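Local coordinates for nucleoprotein (Schmallenberg virus, PDB 4JNG) that encapsidates the negative-stranded viral RNA genome, shielding it from nucleases and forming the helical nucleocapsid that serves as template for transcription and replication, at residues I122-A127 with M140-A145; I162-V167 with A203-V208. One frame throughout, in Å; residues are numbered along the deposited sequence.

Both contacts lie in series along the chain and adjoin the same run of bound uridines, their centres about 14 Å apart. Contact 1 packs the loop 122-127, whose outer side meets U28, U29 and U30 of chain A, against 140-145; contact 2 joins helices 158-168 and 198-209, the first of which carries Arg166 toward U27 and U28. They touch directly, with CE1 of Phe144 3.6 Å from CG2 of Ile162 and CE of Met140 3.9 Å from CA of Val208. U28 is shared between them, and the side chains of Leu126 and Arg166 are about 5 Å apart at their nearest atoms beside it.

Contact 1. Residues I122-A127 with M140-A145; sequences IVMPLA and MYLGFA. With nucleotides of chain A.
Met124 and Tyr141 meet where the loop after helix 112-121 folds back on helix 138-142 and the type I beta turn from Leu142 to Ala145. A single polar bond crosses the contact: N of Met124 donates to OH of Tyr141 over 2.8 Å, nearly straight at 170°. The phenol is thus held to the loop backbone at its tip, while Trp134 meets the same ring and takes the carbonyl oxygen of Ile122 through its indole nitrogen.

Apolar packing supplies the rest. CB of Met124 lies 3.5 Å from CE2 of Tyr141. From there the thioether chain, bent at chi2 and chi3 (65° and 49°), places SD beside CA and CB of Ala145, and CE touches both that methyl and CD2 of Leu142; the Met124 and Leu142 side chains cross at about a right angle. Phe44 of helix 37-45 also packs on Met124. Ala127 meets two rings: its CB is 3.6 Å from CD1 of Tyr141 and 3.3 Å from CD2 of Phe144, and its CA sits over one face of Phe144 in a CH-pi contact, 3.6 Å from the ring centroid and displaced toward the rim. The Phe144 ring also packs on Ile162 of helix 158-168.

The other side of the loop faces the nucleic acid, consistent with a part in shaping the RNA-binding groove of the nucleoprotein. Val123 touches the base of U30 of chain A through CG1, and Pro125 lays CB against its ribose, 3.4 Å from C5'. Leu126 splits its branches between two bases: CD2 approaches C2 of U28, whereas CD1 lies 3.6 Å from N3 of U29.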
ATOM      1  N   ILE B 122      15.497 -20.553 -25.090  1.00  6.71           N
ATOM      2  CA  ILE B 122      14.575 -20.332 -23.957  1.00  5.75           C
ATOM      3  C   ILE B 122      15.251 -19.856 -22.670  1.00  5.89           C
ATOM      4  O   ILE B 122      16.232 -20.444 -22.200  1.00  5.92           O
ATOM      5  CB  ILE B 122      13.735 -21.594 -23.682  1.00  5.17           C
ATOM      6  CG1 ILE B 122      12.907 -21.934 -24.922  1.00  4.95           C
ATOM      7  CG2 ILE B 122      12.812 -21.398 -22.478  1.00  5.09           C
ATOM      8  CD1 ILE B 122      12.329 -23.326 -24.906  1.00  4.93           C
ATOM      9  N   VAL B 123      14.677 -18.800 -22.093  1.00  6.03           N
ATOM     10  CA  VAL B 123      15.202 -18.153 -20.908  1.00  6.17           C
ATOM     11  C   VAL B 123      14.181 -18.255 -19.775  1.00  6.29           C
ATOM     12  O   VAL B 123      13.020 -17.916 -19.951  1.00  6.48           O
ATOM     13  CB  VAL B 123      15.514 -16.674 -21.203  1.00  6.56           C
ATOM     14  CG1 VAL B 123      16.222 -16.039 -20.029  1.00  6.68           C
ATOM     15  CG2 VAL B 123      16.388 -16.553 -22.450  1.00  7.38           C
ATOM     16  N   MET B 124      14.619 -18.737 -18.619  1.00  6.90           N
ATOM     17  CA  MET B 124      13.764 -18.814 -17.428  1.00  8.38           C
ATOM     18  C   MET B 124      14.277 -17.786 -16.426  1.00  9.50           C
ATOM     19  O   MET B 124      15.155 -18.088 -15.616  1.00 10.81           O
ATOM     20  CB  MET B 124      13.796 -20.226 -16.832  1.00 10.23           C
ATOM     21  CG  MET B 124      12.749 -20.517 -15.756  1.00 13.91           C
ATOM     22  SD  MET B 124      11.024 -20.478 -16.308  1.00 19.58           S
ATOM     23  CE  MET B 124      11.100 -21.512 -17.771  1.00 16.19           C
ATOM     24  N   PRO B 125      13.746 -16.554 -16.491  1.00 10.35           N
ATOM     25  CA  PRO B 125      14.108 -15.561 -15.492  1.00 12.01           C
ATOM     26  C   PRO B 125      13.402 -15.858 -14.183  1.00 13.12           C
ATOM     27  O   PRO B 125      12.269 -15.444 -13.981  1.00 17.12           O
ATOM     28  CB  PRO B 125      13.614 -14.242 -16.099  1.00 12.06           C
ATOM     29  CG  PRO B 125      12.995 -14.571 -17.404  1.00 11.83           C
ATOM     30  CD  PRO B 125      12.725 -16.036 -17.408  1.00 10.30           C
ATOM     31  N   LEU B 126      14.087 -16.586 -13.316  1.00 11.98           N
ATOM     32  CA  LEU B 126      13.536 -17.094 -12.056  1.00 11.25           C
ATOM     33  C   LEU B 126      14.518 -18.154 -11.589  1.00 10.65           C
ATOM     34  O   LEU B 126      14.879 -18.219 -10.413  1.00 12.84           O
ATOM     35  CB  LEU B 126      12.139 -17.712 -12.238  1.00 11.44           C
ATOM     36  CG  LEU B 126      10.940 -16.827 -11.908  1.00 12.42           C
ATOM     37  CD1 LEU B 126       9.753 -17.102 -12.821  1.00 11.33           C
ATOM     38  CD2 LEU B 126      10.543 -17.013 -10.455  1.00 15.69           C
ATOM     39  N   ALA B 127      14.919 -18.994 -12.539  1.00  7.94           N
ATOM     40  CA  ALA B 127      16.012 -19.929 -12.360  1.00  7.16           C
ATOM     41  C   ALA B 127      17.330 -19.180 -12.310  1.00  8.25           C
ATOM     42  O   ALA B 127      18.162 -19.446 -11.443  1.00  8.69           O
ATOM     43  CB  ALA B 127      16.034 -20.938 -13.508  1.00  6.82           C
ATOM     44  N   MET B 140      15.847 -29.162 -13.473  1.00  7.11           N
ATOM     45  CA  MET B 140      16.032 -28.151 -12.429  1.00  7.38           C
ATOM     46  C   MET B 140      15.692 -26.759 -12.945  1.00  6.70           C
ATOM     47  O   MET B 140      14.964 -26.002 -12.286  1.00  7.49           O
ATOM     48  CB  MET B 140      17.467 -28.163 -11.896  1.00  9.33           C
ATOM     49  CG  MET B 140      17.601 -27.372 -10.605  1.00 12.51           C
ATOM     50  SD  MET B 140      19.214 -27.474  -9.815  1.00 17.18           S
ATOM     51  CE  MET B 140      19.132 -25.971  -8.853  1.00 19.74           C
ATOM     52  N   TYR B 141      16.224 -26.440 -14.125  1.00  5.65           N
ATOM     53  CA  TYR B 141      16.055 -25.135 -14.758  1.00  5.12           C
ATOM     54  C   TYR B 141      14.598 -24.837 -15.097  1.00  4.92           C
ATOM     55  O   TYR B 141      14.110 -23.741 -14.848  1.00  4.71           O
ATOM     56  CB  TYR B 141      16.904 -25.062 -16.038  1.00  5.11           C
ATOM     57  CG  TYR B 141      16.957 -23.692 -16.676  1.00  5.00           C
ATOM     58  CD1 TYR B 141      17.757 -22.690 -16.144  1.00  4.98           C
ATOM     59  CD2 TYR B 141      16.213 -23.399 -17.816  1.00  5.03           C
ATOM     60  CE1 TYR B 141      17.812 -21.433 -16.720  1.00  4.99           C
ATOM     61  CE2 TYR B 141      16.268 -22.144 -18.404  1.00  5.07           C
ATOM     62  CZ  TYR B 141      17.069 -21.166 -17.850  1.00  5.12           C
ATOM     63  OH  TYR B 141      17.120 -19.914 -18.430  1.00  5.72           O
ATOM     64  N   LEU B 142      13.913 -25.809 -15.686  1.00  4.93           N
ATOM     65  CA  LEU B 142      12.514 -25.628 -16.041  1.00  4.95           C
ATOM     66  C   LEU B 142      11.628 -25.797 -14.818  1.00  5.06           C
ATOM     67  O   LEU B 142      10.521 -25.269 -14.784  1.00  5.13           O
ATOM     68  CB  LEU B 142      12.091 -26.616 -17.123  1.00  4.95           C
ATOM     69  CG  LEU B 142      12.789 -26.489 -18.474  1.00  4.91           C
ATOM     70  CD1 LEU B 142      12.373 -27.659 -19.339  1.00  4.92           C
ATOM     71  CD2 LEU B 142      12.464 -25.172 -19.163  1.00  4.94           C
ATOM     72  N   GLY B 143      12.124 -26.523 -13.820  1.00  5.26           N
ATOM     73  CA  GLY B 143      11.433 -26.666 -12.534  1.00  5.50           C
ATOM     74  C   GLY B 143      11.157 -25.354 -11.821  1.00  5.58           C
ATOM     75  O   GLY B 143      10.311 -25.301 -10.923  1.00  6.82           O
ATOM     76  N   PHE B 144      11.865 -24.299 -12.213  1.00  5.31           N
ATOM     77  CA  PHE B 144      11.640 -22.955 -11.679  1.00  5.11           C
ATOM     78  C   PHE B 144      10.398 -22.267 -12.257  1.00  5.08           C
ATOM     79  O   PHE B 144       9.967 -21.237 -11.734  1.00  5.46           O
ATOM     80  CB  PHE B 144      12.867 -22.067 -11.937  1.00  5.32           C
ATOM     81  CG  PHE B 144      13.938 -22.181 -10.887  1.00  6.15           C
ATOM     82  CD1 PHE B 144      13.818 -21.501  -9.677  1.00  7.02           C
ATOM     83  CD2 PHE B 144      15.075 -22.947 -11.107  1.00  6.72           C
ATOM     84  CE1 PHE B 144      14.803 -21.596  -8.710  1.00  7.85           C
ATOM     85  CE2 PHE B 144      16.062 -23.045 -10.138  1.00  7.99           C
ATOM     86  CZ  PHE B 144      15.924 -22.370  -8.937  1.00  8.46           C
ATOM     87  N   ALA B 145       9.825 -22.809 -13.331  1.00  4.94           N
ATOM     88  CA  ALA B 145       8.665 -22.176 -13.959  1.00  4.91           C
ATOM     89  C   ALA B 145       7.447 -22.173 -13.030  1.00  4.89           C
ATOM     90  O   ALA B 145       7.210 -23.145 -12.314  1.00  4.95           O
ATOM     91  CB  ALA B 145       8.316 -22.873 -15.260  1.00  4.90           C
TER
ATOM     92  P     U A  29      12.220 -10.460  -8.962  1.00 23.25           P
ATOM     93  OP1   U A  29      13.467  -9.653  -8.974  1.00 21.71           O
ATOM     94  OP2   U A  29      10.903  -9.776  -8.900  1.00 20.77           O
ATOM     95  O5'   U A  29      12.199 -11.427 -10.226  1.00 21.85           O
ATOM     96  C5'   U A  29      13.403 -12.048 -10.713  1.00 19.23           C
ATOM     97  C4'   U A  29      13.311 -12.228 -12.208  1.00 16.89           C
ATOM     98  O4'   U A  29      12.166 -13.076 -12.514  1.00 15.26           O
ATOM     99  C3'   U A  29      13.112 -10.943 -13.010  1.00 16.29           C
ATOM    100  O3'   U A  29      13.851 -10.988 -14.230  1.00 19.69           O
ATOM    101  C2'   U A  29      11.609 -10.941 -13.267  1.00 14.26           C
ATOM    102  O2'   U A  29      11.173 -10.171 -14.366  1.00 14.11           O
ATOM    103  C1'   U A  29      11.350 -12.432 -13.469  1.00 15.00           C
ATOM    104  N1    U A  29       9.954 -12.850 -13.263  1.00 16.94           N
ATOM    105  C2    U A  29       9.430 -13.798 -14.123  1.00 18.11           C
ATOM    106  O2    U A  29      10.077 -14.312 -15.019  1.00 18.57           O
ATOM    107  N3    U A  29       8.118 -14.127 -13.889  1.00 18.55           N
ATOM    108  C4    U A  29       7.292 -13.618 -12.910  1.00 17.16           C
ATOM    109  O4    U A  29       6.129 -14.015 -12.830  1.00 16.24           O
ATOM    110  C5    U A  29       7.903 -12.638 -12.066  1.00 17.05           C
ATOM    111  C6    U A  29       9.182 -12.297 -12.264  1.00 16.55           C
ATOM    112  P     U A  30      14.948  -9.862 -14.586  1.00 21.63           P
ATOM    113  OP1   U A  30      15.250  -9.085 -13.358  1.00 23.04           O
ATOM    114  OP2   U A  30      14.490  -9.159 -15.813  1.00 22.83           O
ATOM    115  O5'   U A  30      16.241 -10.723 -14.940  1.00 20.61           O
ATOM    116  C5'   U A  30      16.082 -12.081 -15.368  1.00 18.85           C
ATOM    117  C4'   U A  30      17.343 -12.643 -15.984  1.00 19.92           C
ATOM    118  O4'   U A  30      16.957 -13.513 -17.087  1.00 20.20           O
ATOM    119  C3'   U A  30      18.345 -11.655 -16.575  1.00 19.64           C
ATOM    120  O3'   U A  30      19.334 -11.270 -15.619  1.00 19.47           O
ATOM    121  C2'   U A  30      18.983 -12.478 -17.688  1.00 18.32           C
ATOM    122  O2'   U A  30      19.983 -13.362 -17.226  1.00 16.94           O
ATOM    123  C1'   U A  30      17.785 -13.266 -18.207  1.00 17.91           C
ATOM    124  N1    U A  30      17.002 -12.546 -19.224  1.00 15.93           N
ATOM    125  C2    U A  30      17.386 -12.689 -20.543  1.00 14.72           C
ATOM    126  O2    U A  30      18.324 -13.388 -20.887  1.00 14.79           O
ATOM    127  N3    U A  30      16.621 -11.995 -21.445  1.00 14.30           N
ATOM    128  C4    U A  30      15.543 -11.182 -21.174  1.00 14.87           C
ATOM    129  O4    U A  30      14.959 -10.620 -22.103  1.00 17.69           O
ATOM    130  C5    U A  30      15.214 -11.075 -19.786  1.00 15.40           C
ATOM    131  C6    U A  30      15.936 -11.744 -18.880  1.00 15.96           C
ATOM    132  P     U A  28       7.745  -9.923  -6.063  1.00 24.81           P
ATOM    133  OP1   U A  28       8.507  -8.717  -5.653  1.00 30.77           O
ATOM    134  OP2   U A  28       6.814  -9.838  -7.214  1.00 24.58           O
ATOM    135  O5'   U A  28       8.801 -11.089  -6.321  1.00 19.95           O
ATOM    136  C5'   U A  28      10.017 -11.164  -5.555  1.00 19.14           C
ATOM    137  C4'   U A  28      10.860 -12.333  -6.003  1.00 19.36           C
ATOM    138  O4'   U A  28      10.145 -13.573  -5.784  1.00 17.63           O
ATOM    139  C3'   U A  28      11.211 -12.358  -7.482  1.00 20.05           C
ATOM    140  O3'   U A  28      12.307 -11.492  -7.746  1.00 22.06           O
ATOM    141  C2'   U A  28      11.503 -13.834  -7.731  1.00 18.07           C
ATOM    142  O2'   U A  28      12.842 -14.214  -7.487  1.00 19.57           O
ATOM    143  C1'   U A  28      10.523 -14.519  -6.771  1.00 15.43           C
ATOM    144  N1    U A  28       9.305 -15.003  -7.435  1.00 11.99           N
ATOM    145  C2    U A  28       9.179 -16.362  -7.642  1.00 12.95           C
ATOM    146  O2    U A  28      10.029 -17.167  -7.299  1.00 15.08           O
ATOM    147  N3    U A  28       8.017 -16.746  -8.265  1.00 13.11           N
ATOM    148  C4    U A  28       6.992 -15.930  -8.694  1.00 12.41           C
ATOM    149  O4    U A  28       6.008 -16.430  -9.239  1.00 13.09           O
ATOM    150  C5    U A  28       7.197 -14.537  -8.445  1.00 11.97           C
ATOM    151  C6    U A  28       8.321 -14.131  -7.843  1.00 11.66           C
TER

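Contact 2. Residues I162-V167 with A203-V208; sequences IEMHRV and AAFNSV. With nucleotides of chain A.
His165 and Phe205 carry the contact between helices 158-168 and 198-209, and they meet in two ways at once. The imidazole donates a hydrogen bond through NE2 to the backbone O of Phe205 at 2.9 Å, with an N-H...O angle of 159° and the acceptor close to the plane of the imidazole. This donation implies a proton on NE2.

The same two residues form an offset stack. Their ring centroids are 4.1 Å apart and the planes only 11° from parallel, with CE1 of Phe205 over one face of the imidazole and NE2 of His165 over one face of the phenyl ring, each displaced toward the rim. The bond and the stack together fix the orientation of the imidazole.

Apolar contacts flank this pair. CG1 of Val208 packs 3.5 Å from CD2 of His165, and CG2 of Val208 lies 4.2 Å from CG1 of Ile162. CB of Met164 comes to the edge of the Phe205 ring, near its plane, while SD of Met164 makes an oblique Met-aromatic contact 5.2 Å from the ring centroid. Arg223 and Gln227 of the second subunit cover Met164 and Phe205 respectively.

Next along helix 158-168, Arg166 turns to the RNA: its guanidinium is salt-bridged to Glu163, NH2 to OE1 at 2.6 Å, although the hydrogen bond within it is weak. The guanidinium approaches the O2 atoms of U27 and U28 of chain A, though NH1 sits too close to the U28 base for its position to be relied on. The arrangement is helix-helix packing, with segment axes 9.9 Å apart at a crossing angle of -58°, within the largely helical orthobunyavirus nucleoprotein fold, where one helix joins its neighbour through His165 and contributes the RNA-binding Arg166.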
ATOM      1  N   ILE B 162      12.630 -26.368  -4.440  1.00 12.64           N
ATOM      2  CA  ILE B 162      12.875 -24.957  -4.785  1.00 11.05           C
ATOM      3  C   ILE B 162      12.029 -24.020  -3.912  1.00 12.08           C
ATOM      4  O   ILE B 162      12.463 -22.920  -3.563  1.00 11.93           O
ATOM      5  CB  ILE B 162      12.576 -24.669  -6.273  1.00 10.80           C
ATOM      6  CG1 ILE B 162      13.687 -25.247  -7.165  1.00 11.10           C
ATOM      7  CG2 ILE B 162      12.463 -23.163  -6.525  1.00 10.62           C
ATOM      8  CD1 ILE B 162      13.344 -25.290  -8.644  1.00 10.84           C
ATOM      9  N   GLU B 163      10.818 -24.455  -3.580  1.00 12.97           N
ATOM     10  CA  GLU B 163       9.922 -23.651  -2.760  1.00 13.98           C
ATOM     11  C   GLU B 163      10.320 -23.725  -1.289  1.00 12.98           C
ATOM     12  O   GLU B 163      10.291 -22.713  -0.587  1.00 13.24           O
ATOM     13  CB  GLU B 163       8.476 -24.094  -2.951  1.00 16.21           C
ATOM     14  CG  GLU B 163       7.502 -22.934  -3.039  1.00 20.66           C
ATOM     15  CD  GLU B 163       6.524 -23.084  -4.190  1.00 25.23           C
ATOM     16  OE1 GLU B 163       6.805 -22.541  -5.279  1.00 30.38           O
ATOM     17  OE2 GLU B 163       5.485 -23.750  -4.006  1.00 31.17           O
ATOM     18  N   MET B 164      10.696 -24.919  -0.830  1.00 13.87           N
ATOM     19  CA  MET B 164      11.227 -25.082   0.521  1.00 15.93           C
ATOM     20  C   MET B 164      12.384 -24.113   0.724  1.00 14.47           C
ATOM     21  O   MET B 164      12.364 -23.305   1.652  1.00 16.94           O
ATOM     22  CB  MET B 164      11.685 -26.525   0.777  1.00 19.79           C
ATOM     23  CG  MET B 164      10.560 -27.476   1.156  1.00 24.71           C
ATOM     24  SD  MET B 164      11.121 -29.174   1.396  1.00 29.00           S
ATOM     25  CE  MET B 164       9.600 -29.968   1.903  1.00 30.81           C
ATOM     26  N   HIS B 165      13.372 -24.179  -0.168  1.00 11.66           N
ATOM     27  CA  HIS B 165      14.520 -23.274  -0.125  1.00 11.01           C
ATOM     28  C   HIS B 165      14.116 -21.798  -0.156  1.00 10.78           C
ATOM     29  O   HIS B 165      14.798 -20.964   0.435  1.00 11.16           O
ATOM     30  CB  HIS B 165      15.502 -23.573  -1.269  1.00 12.77           C
ATOM     31  CG  HIS B 165      16.301 -24.824  -1.065  1.00 15.90           C
ATOM     32  ND1 HIS B 165      17.249 -24.944  -0.072  1.00 18.99           N
ATOM     33  CD2 HIS B 165      16.293 -26.008  -1.723  1.00 17.97           C
ATOM     34  CE1 HIS B 165      17.792 -26.148  -0.127  1.00 21.40           C
ATOM     35  NE2 HIS B 165      17.230 -26.813  -1.121  1.00 21.09           N
ATOM     36  N   ARG B 166      13.027 -21.469  -0.848  1.00 11.07           N
ATOM     37  CA  ARG B 166      12.556 -20.082  -0.881  1.00 13.45           C
ATOM     38  C   ARG B 166      12.049 -19.619   0.489  1.00 16.80           C
ATOM     39  O   ARG B 166      12.213 -18.457   0.841  1.00 20.27           O
ATOM     40  CB  ARG B 166      11.469 -19.877  -1.937  1.00 15.01           C
ATOM     41  CG  ARG B 166      11.996 -19.653  -3.351  1.00 18.53           C
ATOM     42  CD  ARG B 166      10.949 -18.966  -4.213  1.00 22.02           C
ATOM     43  NE  ARG B 166       9.694 -19.720  -4.266  1.00 23.33           N
ATOM     44  CZ  ARG B 166       8.584 -19.305  -4.879  1.00 26.67           C
ATOM     45  NH1 ARG B 166       8.544 -18.133  -5.493  1.00 28.92           N
ATOM     46  NH2 ARG B 166       7.494 -20.052  -4.865  1.00 26.86           N
ATOM     47  N   VAL B 167      11.438 -20.522   1.253  1.00 19.93           N
ATOM     48  CA  VAL B 167      10.998 -20.208   2.614  1.00 24.20           C
ATOM     49  C   VAL B 167      12.209 -20.069   3.544  1.00 21.77           C
ATOM     50  O   VAL B 167      12.234 -19.208   4.428  1.00 20.69           O
ATOM     51  CB  VAL B 167      10.042 -21.299   3.158  1.00 32.60           C
ATOM     52  CG1 VAL B 167       9.746 -21.092   4.642  1.00 41.07           C
ATOM     53  CG2 VAL B 167       8.749 -21.325   2.352  1.00 32.39           C
ATOM     54  N   ALA B 203      17.429 -36.030  -1.703  1.00 25.22           N
ATOM     55  CA  ALA B 203      18.455 -35.956  -2.741  1.00 24.94           C
ATOM     56  C   ALA B 203      18.306 -34.674  -3.562  1.00 21.24           C
ATOM     57  O   ALA B 203      19.242 -33.888  -3.652  1.00 21.37           O
ATOM     58  CB  ALA B 203      18.397 -37.180  -3.642  1.00 27.40           C
ATOM     59  N   ALA B 204      17.122 -34.459  -4.135  1.00 20.35           N
ATOM     60  CA  ALA B 204      16.852 -33.258  -4.941  1.00 18.33           C
ATOM     61  C   ALA B 204      16.945 -31.957  -4.125  1.00 17.27           C
ATOM     62  O   ALA B 204      17.389 -30.925  -4.642  1.00 16.51           O
ATOM     63  CB  ALA B 204      15.491 -33.362  -5.613  1.00 18.30           C
ATOM     64  N   PHE B 205      16.520 -32.009  -2.862  1.00 15.22           N
ATOM     65  CA  PHE B 205      16.698 -30.891  -1.933  1.00 16.54           C
ATOM     66  C   PHE B 205      18.182 -30.523  -1.831  1.00 17.85           C
ATOM     67  O   PHE B 205      18.542 -29.341  -1.837  1.00 17.97           O
ATOM     68  CB  PHE B 205      16.149 -31.264  -0.547  1.00 19.33           C
ATOM     69  CG  PHE B 205      16.249 -30.155   0.471  1.00 20.73           C
ATOM     70  CD1 PHE B 205      15.350 -29.093   0.453  1.00 19.82           C
ATOM     71  CD2 PHE B 205      17.234 -30.174   1.452  1.00 23.04           C
ATOM     72  CE1 PHE B 205      15.435 -28.072   1.384  1.00 19.83           C
ATOM     73  CE2 PHE B 205      17.321 -29.154   2.391  1.00 22.33           C
ATOM     74  CZ  PHE B 205      16.422 -28.102   2.355  1.00 21.60           C
ATOM     75  N   ASN B 206      19.023 -31.556  -1.741  1.00 18.40           N
ATOM     76  CA  ASN B 206      20.478 -31.420  -1.720  1.00 16.61           C
ATOM     77  C   ASN B 206      21.020 -30.832  -3.029  1.00 16.97           C
ATOM     78  O   ASN B 206      21.867 -29.934  -3.007  1.00 16.38           O
ATOM     79  CB  ASN B 206      21.119 -32.790  -1.444  1.00 15.67           C
ATOM     80  CG  ASN B 206      22.608 -32.702  -1.166  1.00 13.41           C
ATOM     81  OD1 ASN B 206      23.050 -31.913  -0.330  1.00 19.93           O
ATOM     82  ND2 ASN B 206      23.392 -33.525  -1.857  1.00 18.44           N
ATOM     83  N   SER B 207      20.523 -31.332  -4.159  1.00 16.86           N
ATOM     84  CA  SER B 207      20.923 -30.824  -5.483  1.00 16.35           C
ATOM     85  C   SER B 207      20.711 -29.315  -5.606  1.00 14.56           C
ATOM     86  O   SER B 207      21.628 -28.585  -5.985  1.00 11.79           O
ATOM     87  CB  SER B 207      20.164 -31.550  -6.597  1.00 17.33           C
ATOM     88  OG  SER B 207      20.756 -32.808  -6.874  1.00 22.47           O
ATOM     89  N   VAL B 208      19.507 -28.858  -5.267  1.00 15.81           N
ATOM     90  CA  VAL B 208      19.189 -27.424  -5.268  1.00 15.50           C
ATOM     91  C   VAL B 208      19.928 -26.722  -4.140  1.00 14.98           C
ATOM     92  O   VAL B 208      20.269 -25.547  -4.256  1.00 16.12           O
ATOM     93  CB  VAL B 208      17.673 -27.156  -5.112  1.00 16.92           C
ATOM     94  CG1 VAL B 208      17.383 -25.657  -5.066  1.00 16.55           C
ATOM     95  CG2 VAL B 208      16.908 -27.798  -6.255  1.00 18.23           C
TER
ATOM     96  P     U A  28       7.745  -9.923  -6.063  1.00 24.81           P
ATOM     97  OP1   U A  28       8.507  -8.717  -5.653  1.00 30.77           O
ATOM     98  OP2   U A  28       6.814  -9.838  -7.214  1.00 24.58           O
ATOM     99  O5'   U A  28       8.801 -11.089  -6.321  1.00 19.95           O
ATOM    100  C5'   U A  28      10.017 -11.164  -5.555  1.00 19.14           C
ATOM    101  C4'   U A  28      10.860 -12.333  -6.003  1.00 19.36           C
ATOM    102  O4'   U A  28      10.145 -13.573  -5.784  1.00 17.63           O
ATOM    103  C3'   U A  28      11.211 -12.358  -7.482  1.00 20.05           C
ATOM    104  O3'   U A  28      12.307 -11.492  -7.746  1.00 22.06           O
ATOM    105  C2'   U A  28      11.503 -13.834  -7.731  1.00 18.07           C
ATOM    106  O2'   U A  28      12.842 -14.214  -7.487  1.00 19.57           O
ATOM    107  C1'   U A  28      10.523 -14.519  -6.771  1.00 15.43           C
ATOM    108  N1    U A  28       9.305 -15.003  -7.435  1.00 11.99           N
ATOM    109  C2    U A  28       9.179 -16.362  -7.642  1.00 12.95           C
ATOM    110  O2    U A  28      10.029 -17.167  -7.299  1.00 15.08           O
ATOM    111  N3    U A  28       8.017 -16.746  -8.265  1.00 13.11           N
ATOM    112  C4    U A  28       6.992 -15.930  -8.694  1.00 12.41           C
ATOM    113  O4    U A  28       6.008 -16.430  -9.239  1.00 13.09           O
ATOM    114  C5    U A  28       7.197 -14.537  -8.445  1.00 11.97           C
ATOM    115  C6    U A  28       8.321 -14.131  -7.843  1.00 11.66           C
ATOM    116  P     U A  27       2.269 -10.326  -6.276  1.00 19.39           P
ATOM    117  OP1   U A  27       2.261  -8.936  -6.796  1.00 19.68           O
ATOM    118  OP2   U A  27       2.150 -11.460  -7.231  1.00 19.84           O
ATOM    119  O5'   U A  27       3.605 -10.502  -5.417  1.00 19.05           O
ATOM    120  C5'   U A  27       3.634 -11.249  -4.181  1.00 18.79           C
ATOM    121  C4'   U A  27       5.045 -11.637  -3.770  1.00 18.75           C
ATOM    122  O4'   U A  27       5.014 -12.995  -3.241  1.00 20.18           O
ATOM    123  C3'   U A  27       6.138 -11.626  -4.844  1.00 18.46           C
ATOM    124  O3'   U A  27       6.918 -10.435  -4.783  1.00 20.82           O
ATOM    125  C2'   U A  27       7.002 -12.827  -4.466  1.00 18.50           C
ATOM    126  O2'   U A  27       7.961 -12.547  -3.466  1.00 19.62           O
ATOM    127  C1'   U A  27       5.958 -13.797  -3.922  1.00 19.25           C
ATOM    128  N1    U A  27       5.255 -14.579  -4.954  1.00 20.03           N
ATOM    129  C2    U A  27       5.621 -15.902  -5.126  1.00 20.63           C
ATOM    130  O2    U A  27       6.498 -16.436  -4.475  1.00 21.72           O
ATOM    131  N3    U A  27       4.923 -16.571  -6.100  1.00 19.16           N
ATOM    132  C4    U A  27       3.918 -16.071  -6.901  1.00 18.49           C
ATOM    133  O4    U A  27       3.384 -16.805  -7.733  1.00 20.90           O
ATOM    134  C5    U A  27       3.599 -14.699  -6.663  1.00 18.64           C
ATOM    135  C6    U A  27       4.259 -14.017  -5.722  1.00 19.71           C
TER